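Local coordinates for protein Pre-mRNA-processing-splicing factor 8 (Cryptococcus neoformans var. grubii serotype A, PDB 6MX6) that is a spliceosome factor interrupted by an intein, the Hint-family element described here, which probably excises itself and joins the flanking protein segments, at residues K118-T123 against Y170-N175; T10-A15 against S163-Y168; I70-K75 against R98-V103. All coordinates share one frame; numbering follows the deposited sequence.

Interaction 1 (K118-T123 against Y170-N175); sequences KLFRST and YLVLHN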
loop_
_atom_site.group_PDB
_atom_site.type_symbol
_atom_site.label_atom_id
_atom_site.label_comp_id
_atom_site.label_asym_id
_atom_site.label_seq_id
_atom_site.Cartn_x
_atom_site.Cartn_y
_atom_site.Cartn_z
ATOM N N LYS A 118 -3.933 -11.803 0.270
ATOM C CA LYS A 118 -3.277 -11.395 -0.959
ATOM C C LYS A 118 -3.400 -9.891 -1.141
ATOM O O LYS A 118 -4.449 -9.310 -0.857
ATOM C CB LYS A 118 -3.879 -12.131 -2.163
ATOM C CG LYS A 118 -3.585 -13.627 -2.138
ATOM C CD LYS A 118 -4.771 -14.443 -2.597
ATOM C CE LYS A 118 -4.433 -15.924 -2.638
ATOM N NZ LYS A 118 -4.021 -16.419 -1.298
ATOM N N LEU A 119 -2.316 -9.265 -1.595
ATOM C CA LEU A 119 -2.409 -7.921 -2.137
ATOM C C LEU A 119 -3.121 -7.973 -3.490
ATOM O O LEU A 119 -3.334 -9.043 -4.060
ATOM C CB LEU A 119 -1.019 -7.303 -2.270
ATOM C CG LEU A 119 -0.251 -7.121 -0.958
ATOM C CD1 LEU A 119 1.210 -6.747 -1.231
ATOM C CD2 LEU A 119 -0.921 -6.049 -0.114
ATOM N N PHE A 120 -3.507 -6.808 -4.011
ATOM C CA PHE A 120 -4.207 -6.838 -5.289
ATOM C C PHE A 120 -4.051 -5.522 -6.031
ATOM O O PHE A 120 -3.745 -4.477 -5.451
ATOM C CB PHE A 120 -5.692 -7.171 -5.115
ATOM C CG PHE A 120 -6.466 -6.156 -4.333
ATOM C CD1 PHE A 120 -6.441 -6.160 -2.950
ATOM C CD2 PHE A 120 -7.247 -5.210 -4.981
ATOM C CE1 PHE A 120 -7.173 -5.233 -2.226
ATOM C CE2 PHE A 120 -7.979 -4.278 -4.263
ATOM C CZ PHE A 120 -7.942 -4.291 -2.884
ATOM N N ARG A 121 -4.273 -5.603 -7.338
ATOM C CA ARG A 121 -4.284 -4.467 -8.236
ATOM C C ARG A 121 -5.706 -4.247 -8.730
ATOM O O ARG A 121 -6.536 -5.159 -8.718
ATOM C CB ARG A 121 -3.338 -4.688 -9.419
ATOM C CG ARG A 121 -1.986 -5.279 -9.045
ATOM C CD ARG A 121 -1.300 -5.902 -10.262
ATOM N NE ARG A 121 -0.801 -4.876 -11.170
ATOM C CZ ARG A 121 -0.111 -5.123 -12.279
ATOM N NH1 ARG A 121 0.172 -6.372 -12.623
ATOM N NH2 ARG A 121 0.299 -4.121 -13.045
ATOM N N SER A 122 -5.989 -3.025 -9.166
ATOM C CA SER A 122 -7.337 -2.691 -9.602
ATOM C C SER A 122 -7.583 -3.232 -11.006
ATOM O O SER A 122 -6.840 -2.919 -11.942
ATOM C CB SER A 122 -7.556 -1.181 -9.574
ATOM O OG SER A 122 -6.925 -0.569 -10.683
ATOM N N THR A 123 -8.628 -4.041 -11.149
ATOM C CA THR A 123 -8.975 -4.584 -12.455
ATOM C C THR A 123 -9.301 -3.455 -13.424
ATOM O O THR A 123 -10.075 -2.548 -13.103
ATOM C CB THR A 123 -10.158 -5.540 -12.331
ATOM O OG1 THR A 123 -10.063 -6.258 -11.093
ATOM C CG2 THR A 123 -10.159 -6.532 -13.489
ATOM N N TYR A 170 -0.685 0.093 -10.296
ATOM C CA TYR A 170 -2.076 -0.184 -9.960
ATOM C C TYR A 170 -2.247 -1.073 -8.730
ATOM O O TYR A 170 -3.367 -1.490 -8.441
ATOM C CB TYR A 170 -2.827 -0.781 -11.161
ATOM C CG TYR A 170 -2.789 0.141 -12.357
ATOM C CD1 TYR A 170 -3.575 1.283 -12.399
ATOM C CD2 TYR A 170 -1.944 -0.114 -13.430
ATOM C CE1 TYR A 170 -3.534 2.143 -13.489
ATOM C CE2 TYR A 170 -1.899 0.733 -14.522
ATOM C CZ TYR A 170 -2.693 1.861 -14.545
ATOM O OH TYR A 170 -2.647 2.704 -15.632
ATOM N N LEU A 171 -1.176 -1.354 -7.981
ATOM C CA LEU A 171 -1.336 -1.936 -6.652
ATOM C C LEU A 171 -2.218 -1.021 -5.810
ATOM O O LEU A 171 -2.021 0.196 -5.794
ATOM C CB LEU A 171 0.030 -2.121 -5.985
ATOM C CG LEU A 171 0.034 -2.687 -4.568
ATOM C CD1 LEU A 171 -0.463 -4.113 -4.563
ATOM C CD2 LEU A 171 1.435 -2.598 -3.971
ATOM N N VAL A 172 -3.200 -1.601 -5.129
ATOM C CA VAL A 172 -4.151 -0.834 -4.338
ATOM C C VAL A 172 -3.588 -0.646 -2.934
ATOM O O VAL A 172 -3.277 -1.620 -2.239
ATOM C CB VAL A 172 -5.528 -1.514 -4.297
ATOM C CG1 VAL A 172 -6.460 -0.759 -3.343
ATOM C CG2 VAL A 172 -6.130 -1.576 -5.709
ATOM N N LEU A 173 -3.486 0.611 -2.512
ATOM C CA LEU A 173 -2.907 1.013 -1.241
ATOM C C LEU A 173 -3.972 1.699 -0.394
ATOM O O LEU A 173 -4.908 2.306 -0.922
ATOM C CB LEU A 173 -1.733 1.973 -1.468
ATOM C CG LEU A 173 -0.536 1.398 -2.229
ATOM C CD1 LEU A 173 0.410 2.518 -2.652
ATOM C CD2 LEU A 173 0.169 0.326 -1.382
ATOM N N HIS A 174 -3.803 1.606 0.923
ATOM C CA HIS A 174 -4.678 2.212 1.917
ATOM C C HIS A 174 -3.938 3.315 2.665
ATOM O O HIS A 174 -2.714 3.271 2.798
ATOM C CB HIS A 174 -5.155 1.150 2.917
ATOM C CG HIS A 174 -6.243 1.613 3.836
ATOM N ND1 HIS A 174 -6.022 2.499 4.868
ATOM C CD2 HIS A 174 -7.555 1.283 3.897
ATOM C CE1 HIS A 174 -7.155 2.709 5.515
ATOM N NE2 HIS A 174 -8.100 1.985 4.944
ATOM N N ASN A 175 -4.692 4.315 3.144
ATOM C CA ASN A 175 -4.184 5.320 4.091
ATOM C C ASN A 175 -3.124 4.772 5.037
ATOM O O ASN A 175 -3.434 3.963 5.913
ATOM C CB ASN A 175 -5.320 5.890 4.948
ATOM C CG ASN A 175 -6.189 6.850 4.194
ATOM O OD1 ASN A 175 -6.243 6.817 2.969
ATOM N ND2 ASN A 175 -6.879 7.721 4.920
HETATM O O HOH W 1 -3.190 -4.392 -2.193
#
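One face of the Phe120 ring carries Val172, whose CB lies 4.1 Å from the ring centroid and 28° off the normal, a CH-pi contact. The isopropyl group crosses the ring obliquely: Val172 CG2 comes within 3.6 Å of Phe120 CE2, and CG1 meets the CE2 and CZ atoms. Phe120 CB points away from 170-175; a chi1 of 64° sets CG between the backbone N and the carbonyl carbon, and the ring lies with one face on Val172. The Tyr170 ring extends beyond the contact; Ser122 OG approaches it obliquely and lies 4.1 Å from Tyr170 CB.

Two backbone bonds flank the single bridge between Arg121 and Leu171. Val172 N donates to Phe120 O at 2.9 Å; Ser122 N reaches Tyr170 O at 3.1 Å, an oxygen that also receives the CA-H of Arg121. Next along, a water accepts from Phe120 N and lies 2.8 Å from Val172 O, bridging the backbones where they diverge. Leu171 CD1 closes the apolar side, 4.0 Å from Leu119 CB.

Arg121 NE turns to Asp169 O. Phe120 also packs edge-to-face with Tyr74, and the single bridge joins the end of strand 117-120, set between strands 70-76 and 139-147, to strand 172-174 in the C-terminal hairpin of the Hint-type domain.

Interaction 2 (T10-A15 against S163-Y168); sequences TRLLRA and SLYLRY
Arg11 O accepts the N-H of Tyr168 at 2.9 Å, with the nitrogen above the carbonyl plane. Around the same oxygen gather the CA-H of Arg167 and its CG, the latter at 3.1 Å, and the Tyr168 ring presents its edge to it, in plane. A second backbone bond, Leu13 N to Leu166 O at 3.1 Å, completes the single bridge between Leu12 and Arg167. A water lies between Leu13 O and Leu166 O, at separations short enough to leave its role doubtful.

The Arg11 and Tyr168 side chains form a cation-pi stack. The guanidinium lies flat on one ring face, the planes 18° apart and Arg11 CZ 3.7 Å from the ring centroid but offset toward the rim, where NH2 comes within 3.4 Å of Tyr168 CD2. A bend at chi3 (57°) turns NE out of the extended course of the chain, and a salt bridge from NE to Glu19 probably helps to fix the rotation of the group. Leu13 packs on backbone: CD1 meets Arg167 O, and CG lies 3.7 Å from Tyr168 CA. Leu12 CD2 touches the Tyr165 ring at its edge, 3.8 Å from CE2.

Arg167 sends its guanidinium away to Asp169 and Glu61 O. The short segments of strands 11-13 and 164-166 run at 109° to each other, so the N-terminal hairpin, 11-13 with 19-21, crosses the C-terminal one, 164-166 with 172-174, consistent with the Hint fold bringing the intein's two ends together; Leu32 of strand 30-32 packs on both Leu13 and Leu166.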
loop_
_atom_site.group_PDB
_atom_site.type_symbol
_atom_site.label_atom_id
_atom_site.label_comp_id
_atom_site.label_asym_id
_atom_site.label_seq_id
_atom_site.Cartn_x
_atom_site.Cartn_y
_atom_site.Cartn_z
ATOM N N THR A 10 8.290 5.959 -3.198
ATOM C CA THR A 10 7.176 5.163 -3.686
ATOM C C THR A 10 6.408 5.966 -4.734
ATOM O O THR A 10 6.062 7.129 -4.510
ATOM C CB THR A 10 6.255 4.759 -2.536
ATOM O OG1 THR A 10 6.989 4.008 -1.547
ATOM C CG2 THR A 10 5.112 3.917 -3.059
ATOM N N ARG A 11 6.159 5.347 -5.888
ATOM C CA ARG A 11 5.537 6.024 -7.023
ATOM C C ARG A 11 4.032 5.782 -7.005
ATOM O O ARG A 11 3.582 4.632 -7.057
ATOM C CB ARG A 11 6.150 5.530 -8.339
ATOM C CG ARG A 11 7.652 5.768 -8.444
ATOM C CD ARG A 11 8.327 4.774 -9.387
ATOM N NE ARG A 11 7.747 4.816 -10.724
ATOM C CZ ARG A 11 8.092 4.003 -11.716
ATOM N NH1 ARG A 11 9.021 3.076 -11.522
ATOM N NH2 ARG A 11 7.505 4.116 -12.900
ATOM N N LEU A 12 3.257 6.862 -6.939
ATOM C CA LEU A 12 1.805 6.830 -6.924
ATOM C C LEU A 12 1.259 7.456 -8.198
ATOM O O LEU A 12 1.989 8.089 -8.965
ATOM C CB LEU A 12 1.269 7.577 -5.699
ATOM C CG LEU A 12 1.967 7.209 -4.389
ATOM C CD1 LEU A 12 1.478 8.071 -3.240
ATOM C CD2 LEU A 12 1.743 5.729 -4.086
ATOM N N LEU A 13 -0.051 7.304 -8.399
ATOM C CA LEU A 13 -0.740 7.838 -9.573
ATOM C C LEU A 13 -1.584 9.043 -9.174
ATOM O O LEU A 13 -2.422 8.947 -8.271
ATOM C CB LEU A 13 -1.626 6.772 -10.222
ATOM C CG LEU A 13 -0.884 5.621 -10.900
ATOM C CD1 LEU A 13 -1.854 4.601 -11.463
ATOM C CD2 LEU A 13 0.041 6.144 -11.978
ATOM N N ARG A 14 -1.360 10.171 -9.846
ATOM C CA ARG A 14 -2.283 11.292 -9.740
ATOM C C ARG A 14 -3.614 10.943 -10.399
ATOM O O ARG A 14 -3.720 10.004 -11.193
ATOM C CB ARG A 14 -1.704 12.540 -10.405
ATOM C CG ARG A 14 -0.512 13.163 -9.707
ATOM C CD ARG A 14 -0.173 14.502 -10.346
ATOM N NE ARG A 14 1.038 15.092 -9.788
ATOM C CZ ARG A 14 1.079 15.771 -8.648
ATOM N NH1 ARG A 14 -0.026 15.943 -7.933
ATOM N NH2 ARG A 14 2.226 16.274 -8.219
ATOM N N ALA A 15 -4.641 11.736 -10.081
ATOM C CA ALA A 15 -5.962 11.488 -10.653
ATOM C C ALA A 15 -5.958 11.559 -12.175
ATOM O O ALA A 15 -6.832 10.961 -12.813
ATOM C CB ALA A 15 -6.982 12.481 -10.091
ATOM N N SER A 163 -10.549 5.600 1.262
ATOM C CA SER A 163 -9.173 5.634 1.753
ATOM C C SER A 163 -8.221 4.791 0.907
ATOM O O SER A 163 -7.133 4.436 1.369
ATOM C CB SER A 163 -9.087 5.205 3.225
ATOM O OG SER A 163 -9.751 6.127 4.074
ATOM N N LEU A 164 -8.595 4.477 -0.331
ATOM C CA LEU A 164 -7.777 3.674 -1.229
ATOM C C LEU A 164 -7.255 4.524 -2.384
ATOM O O LEU A 164 -7.945 5.420 -2.876
ATOM C CB LEU A 164 -8.579 2.492 -1.773
ATOM C CG LEU A 164 -9.253 1.600 -0.736
ATOM C CD1 LEU A 164 -9.955 0.447 -1.421
ATOM C CD2 LEU A 164 -8.234 1.091 0.276
ATOM N N TYR A 165 -6.031 4.232 -2.813
ATOM C CA TYR A 165 -5.398 4.932 -3.923
ATOM C C TYR A 165 -4.444 3.955 -4.595
ATOM O O TYR A 165 -4.248 2.832 -4.125
ATOM C CB TYR A 165 -4.675 6.204 -3.460
ATOM C CG TYR A 165 -3.598 5.947 -2.423
ATOM C CD1 TYR A 165 -3.927 5.657 -1.106
ATOM C CD2 TYR A 165 -2.253 5.992 -2.769
ATOM C CE1 TYR A 165 -2.949 5.408 -0.167
ATOM C CE2 TYR A 165 -1.270 5.754 -1.834
ATOM C CZ TYR A 165 -1.620 5.459 -0.541
ATOM O OH TYR A 165 -0.638 5.216 0.394
ATOM N N LEU A 166 -3.850 4.380 -5.705
ATOM C CA LEU A 166 -3.110 3.465 -6.564
ATOM C C LEU A 166 -1.625 3.785 -6.597
ATOM O O LEU A 166 -1.233 4.946 -6.774
ATOM C CB LEU A 166 -3.667 3.490 -7.987
ATOM C CG LEU A 166 -5.060 2.882 -8.154
ATOM C CD1 LEU A 166 -5.411 2.796 -9.633
ATOM C CD2 LEU A 166 -5.169 1.521 -7.476
ATOM N N ARG A 167 -0.806 2.742 -6.457
ATOM C CA ARG A 167 0.589 2.796 -6.866
ATOM C C ARG A 167 0.665 2.862 -8.391
ATOM O O ARG A 167 -0.303 2.577 -9.096
ATOM C CB ARG A 167 1.346 1.566 -6.343
ATOM C CG ARG A 167 2.859 1.755 -6.170
ATOM C CD ARG A 167 3.495 0.608 -5.380
ATOM N NE ARG A 167 3.598 -0.622 -6.169
ATOM C CZ ARG A 167 4.315 -1.680 -5.806
ATOM N NH1 ARG A 167 4.977 -1.667 -4.657
ATOM N NH2 ARG A 167 4.359 -2.760 -6.580
ATOM N N TYR A 168 1.841 3.239 -8.898
ATOM C CA TYR A 168 2.006 3.451 -10.334
ATOM C C TYR A 168 1.698 2.189 -11.146
ATOM O O TYR A 168 1.293 2.288 -12.311
ATOM C CB TYR A 168 3.427 3.939 -10.625
ATOM C CG TYR A 168 4.416 2.798 -10.664
ATOM C CD1 TYR A 168 4.877 2.212 -9.491
ATOM C CD2 TYR A 168 4.860 2.284 -11.872
ATOM C CE1 TYR A 168 5.770 1.153 -9.526
ATOM C CE2 TYR A 168 5.750 1.230 -11.919
ATOM C CZ TYR A 168 6.199 0.666 -10.748
ATOM O OH TYR A 168 7.086 -0.387 -10.810
HETATM O O HOH W 2 -2.479 7.086 -6.428
#

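Interaction 3 (I70-K75 against R98-V103); sequences ILSMYK and RVDVTV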
loop_
_atom_site.group_PDB
_atom_site.type_symbol
_atom_site.label_atom_id
_atom_site.label_comp_id
_atom_site.label_asym_id
_atom_site.label_seq_id
_atom_site.Cartn_x
_atom_site.Cartn_y
_atom_site.Cartn_z
ATOM N N ILE A 70 -1.576 0.301 6.943
ATOM C CA ILE A 70 -2.689 -0.621 6.739
ATOM C C ILE A 70 -2.579 -1.200 5.336
ATOM O O ILE A 70 -2.521 -0.454 4.357
ATOM C CB ILE A 70 -4.041 0.083 6.929
ATOM C CG1 ILE A 70 -4.168 0.619 8.356
ATOM C CG2 ILE A 70 -5.180 -0.868 6.596
ATOM C CD1 ILE A 70 -5.318 1.589 8.530
ATOM N N LEU A 71 -2.551 -2.525 5.236
ATOM C CA LEU A 71 -2.606 -3.224 3.957
ATOM C C LEU A 71 -4.056 -3.542 3.610
ATOM O O LEU A 71 -4.795 -4.085 4.439
ATOM C CB LEU A 71 -1.795 -4.518 4.024
ATOM C CG LEU A 71 -0.369 -4.392 4.552
ATOM C CD1 LEU A 71 0.247 -5.774 4.758
ATOM C CD2 LEU A 71 0.477 -3.560 3.598
ATOM N N SER A 72 -4.455 -3.200 2.391
ATOM C CA SER A 72 -5.750 -3.603 1.861
ATOM C C SER A 72 -5.552 -4.898 1.090
ATOM O O SER A 72 -4.789 -4.938 0.126
ATOM C CB SER A 72 -6.338 -2.515 0.963
ATOM O OG SER A 72 -6.785 -1.416 1.734
ATOM N N MET A 73 -6.228 -5.956 1.522
ATOM C CA MET A 73 -5.968 -7.297 1.051
ATOM C C MET A 73 -7.279 -7.985 0.701
ATOM O O MET A 73 -8.375 -7.493 0.995
ATOM C CB MET A 73 -5.210 -8.114 2.110
ATOM C CG MET A 73 -4.223 -7.299 2.921
ATOM S SD MET A 73 -2.978 -8.308 3.752
ATOM C CE MET A 73 -2.036 -8.898 2.349
ATOM N N TYR A 74 -7.133 -9.129 0.044
ATOM C CA TYR A 74 -8.200 -10.096 -0.151
ATOM C C TYR A 74 -7.840 -11.351 0.628
ATOM O O TYR A 74 -6.702 -11.821 0.557
ATOM C CB TYR A 74 -8.381 -10.434 -1.633
ATOM C CG TYR A 74 -9.327 -9.518 -2.369
ATOM C CD1 TYR A 74 -10.700 -9.621 -2.197
ATOM C CD2 TYR A 74 -8.846 -8.552 -3.240
ATOM C CE1 TYR A 74 -11.567 -8.784 -2.876
ATOM C CE2 TYR A 74 -9.701 -7.711 -3.919
ATOM C CZ TYR A 74 -11.060 -7.830 -3.734
ATOM O OH TYR A 74 -11.914 -6.990 -4.411
ATOM N N LYS A 75 -8.800 -11.884 1.371
ATOM C CA LYS A 75 -8.611 -13.099 2.148
ATOM C C LYS A 75 -9.471 -14.217 1.574
ATOM O O LYS A 75 -10.621 -13.987 1.190
ATOM C CB LYS A 75 -8.962 -12.862 3.615
ATOM C CG LYS A 75 -8.569 -13.991 4.543
ATOM C CD LYS A 75 -8.986 -13.673 5.969
ATOM C CE LYS A 75 -8.640 -14.806 6.915
ATOM N NZ LYS A 75 -9.858 -15.392 7.540
ATOM N N ARG A 98 -12.745 -8.687 1.098
ATOM C CA ARG A 98 -11.859 -7.557 1.349
ATOM C C ARG A 98 -11.578 -7.440 2.842
ATOM O O ARG A 98 -12.502 -7.521 3.656
ATOM C CB ARG A 98 -12.494 -6.269 0.829
ATOM C CG ARG A 98 -12.273 -6.021 -0.652
ATOM C CD ARG A 98 -10.899 -5.423 -0.917
ATOM N NE ARG A 98 -10.795 -4.056 -0.416
ATOM C CZ ARG A 98 -10.194 -3.729 0.722
ATOM N NH1 ARG A 98 -9.635 -4.675 1.463
ATOM N NH2 ARG A 98 -10.149 -2.463 1.116
ATOM N N VAL A 99 -10.302 -7.272 3.208
ATOM C CA VAL A 99 -9.907 -7.083 4.608
ATOM C C VAL A 99 -8.778 -6.062 4.677
ATOM O O VAL A 99 -7.866 -6.072 3.845
ATOM C CB VAL A 99 -9.457 -8.400 5.287
ATOM C CG1 VAL A 99 -9.220 -8.179 6.781
ATOM C CG2 VAL A 99 -10.477 -9.509 5.100
ATOM N N ASP A 100 -8.817 -5.200 5.688
ATOM C CA ASP A 100 -7.714 -4.295 5.984
ATOM C C ASP A 100 -6.986 -4.811 7.218
ATOM O O ASP A 100 -7.624 -5.175 8.210
ATOM C CB ASP A 100 -8.213 -2.865 6.209
ATOM C CG ASP A 100 -8.880 -2.281 4.976
ATOM O OD1 ASP A 100 -8.625 -2.776 3.852
ATOM O OD2 ASP A 100 -9.670 -1.326 5.128
ATOM N N VAL A 101 -5.658 -4.851 7.159
ATOM C CA VAL A 101 -4.875 -5.348 8.289
ATOM C C VAL A 101 -3.583 -4.550 8.396
ATOM O O VAL A 101 -2.927 -4.279 7.388
ATOM C CB VAL A 101 -4.594 -6.860 8.164
ATOM C CG1 VAL A 101 -3.896 -7.166 6.857
ATOM C CG2 VAL A 101 -3.784 -7.359 9.350
ATOM N N THR A 102 -3.224 -4.150 9.614
ATOM C CA THR A 102 -1.977 -3.420 9.765
ATOM C C THR A 102 -0.797 -4.355 9.529
ATOM O O THR A 102 -0.894 -5.574 9.705
ATOM C CB THR A 102 -1.864 -2.786 11.152
ATOM O OG1 THR A 102 -1.713 -3.811 12.145
ATOM C CG2 THR A 102 -3.090 -1.920 11.458
ATOM N N VAL A 103 0.327 -3.763 9.116
ATOM C CA VAL A 103 1.552 -4.531 8.931
ATOM C C VAL A 103 1.939 -5.245 10.225
ATOM O O VAL A 103 2.365 -6.400 10.198
ATOM C CB VAL A 103 2.683 -3.620 8.406
ATOM C CG1 VAL A 103 4.032 -4.276 8.591
ATOM C CG2 VAL A 103 2.457 -3.254 6.929
#
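Ser72 OG donates across the strands to Asp100 OD1, met from above the carboxylate plane, and Arg98 NH1 and NH2 grip the same oxygen end-on. The salt bridge from Arg98 NH2 to Asp100 OD1, at 3.1 Å, uses the syn lone pair and lies in the guanidinium plane. Arg98 NH1 also reaches Met73 O at 3.1 Å, an oxygen shared with Val99 N at 2.9 Å. Bends at chi2 (-81°) and chi3 (-69°) turn the arginine CD and NE out of an extended course.

The backbones form a regular antiparallel pair, hydrogen-bonded at Leu71-Val101 and Met73-Val99, in which 96-102 is the outermost strand of a six-stranded sheet of the Hint fold and leads directly into helix 103-108, N-capped by Thr102.

On the face shared by Ser72 and Asp100, Arg98 CD lies over the Tyr74 ring, 4.0 Å from its centroid, with the guanidinium plane steeply turned from the ring at 75°. Ile70 CG2 touches Asp100 CB at 3.7 Å. On the other face Met73 SD presses against Val101 CG1 at 3.4 Å. Leu71 CG meets CG2 of Val103, the first residue of helix 103-108, at 3.9 Å.

How the interactions relate
Interactions 1 and 2, with centres about 9 Å apart, are joined by the pairing of strands 164-166 and 172-174: Leu173 N lies 2.8 Å from Tyr165 O, probably hydrogen-bonded. Interactions 1 and 3, about 10 Å between centres, share a sheet in which strands 117-120 and 70-76 are neighbours. Interaction 3 lies about 17 Å from interaction 2, centre to centre, but Leu164 CD2 still reaches Ser72 OG at 3.2 Å. His174 and Asn175 form the His-Asn ending common in inteins, consistent with the C-terminal splice junction; His174 CB packs 3.3 Å from Ser72 OG, which brings this pair, where splicing chemistry probably takes place, against interaction 3.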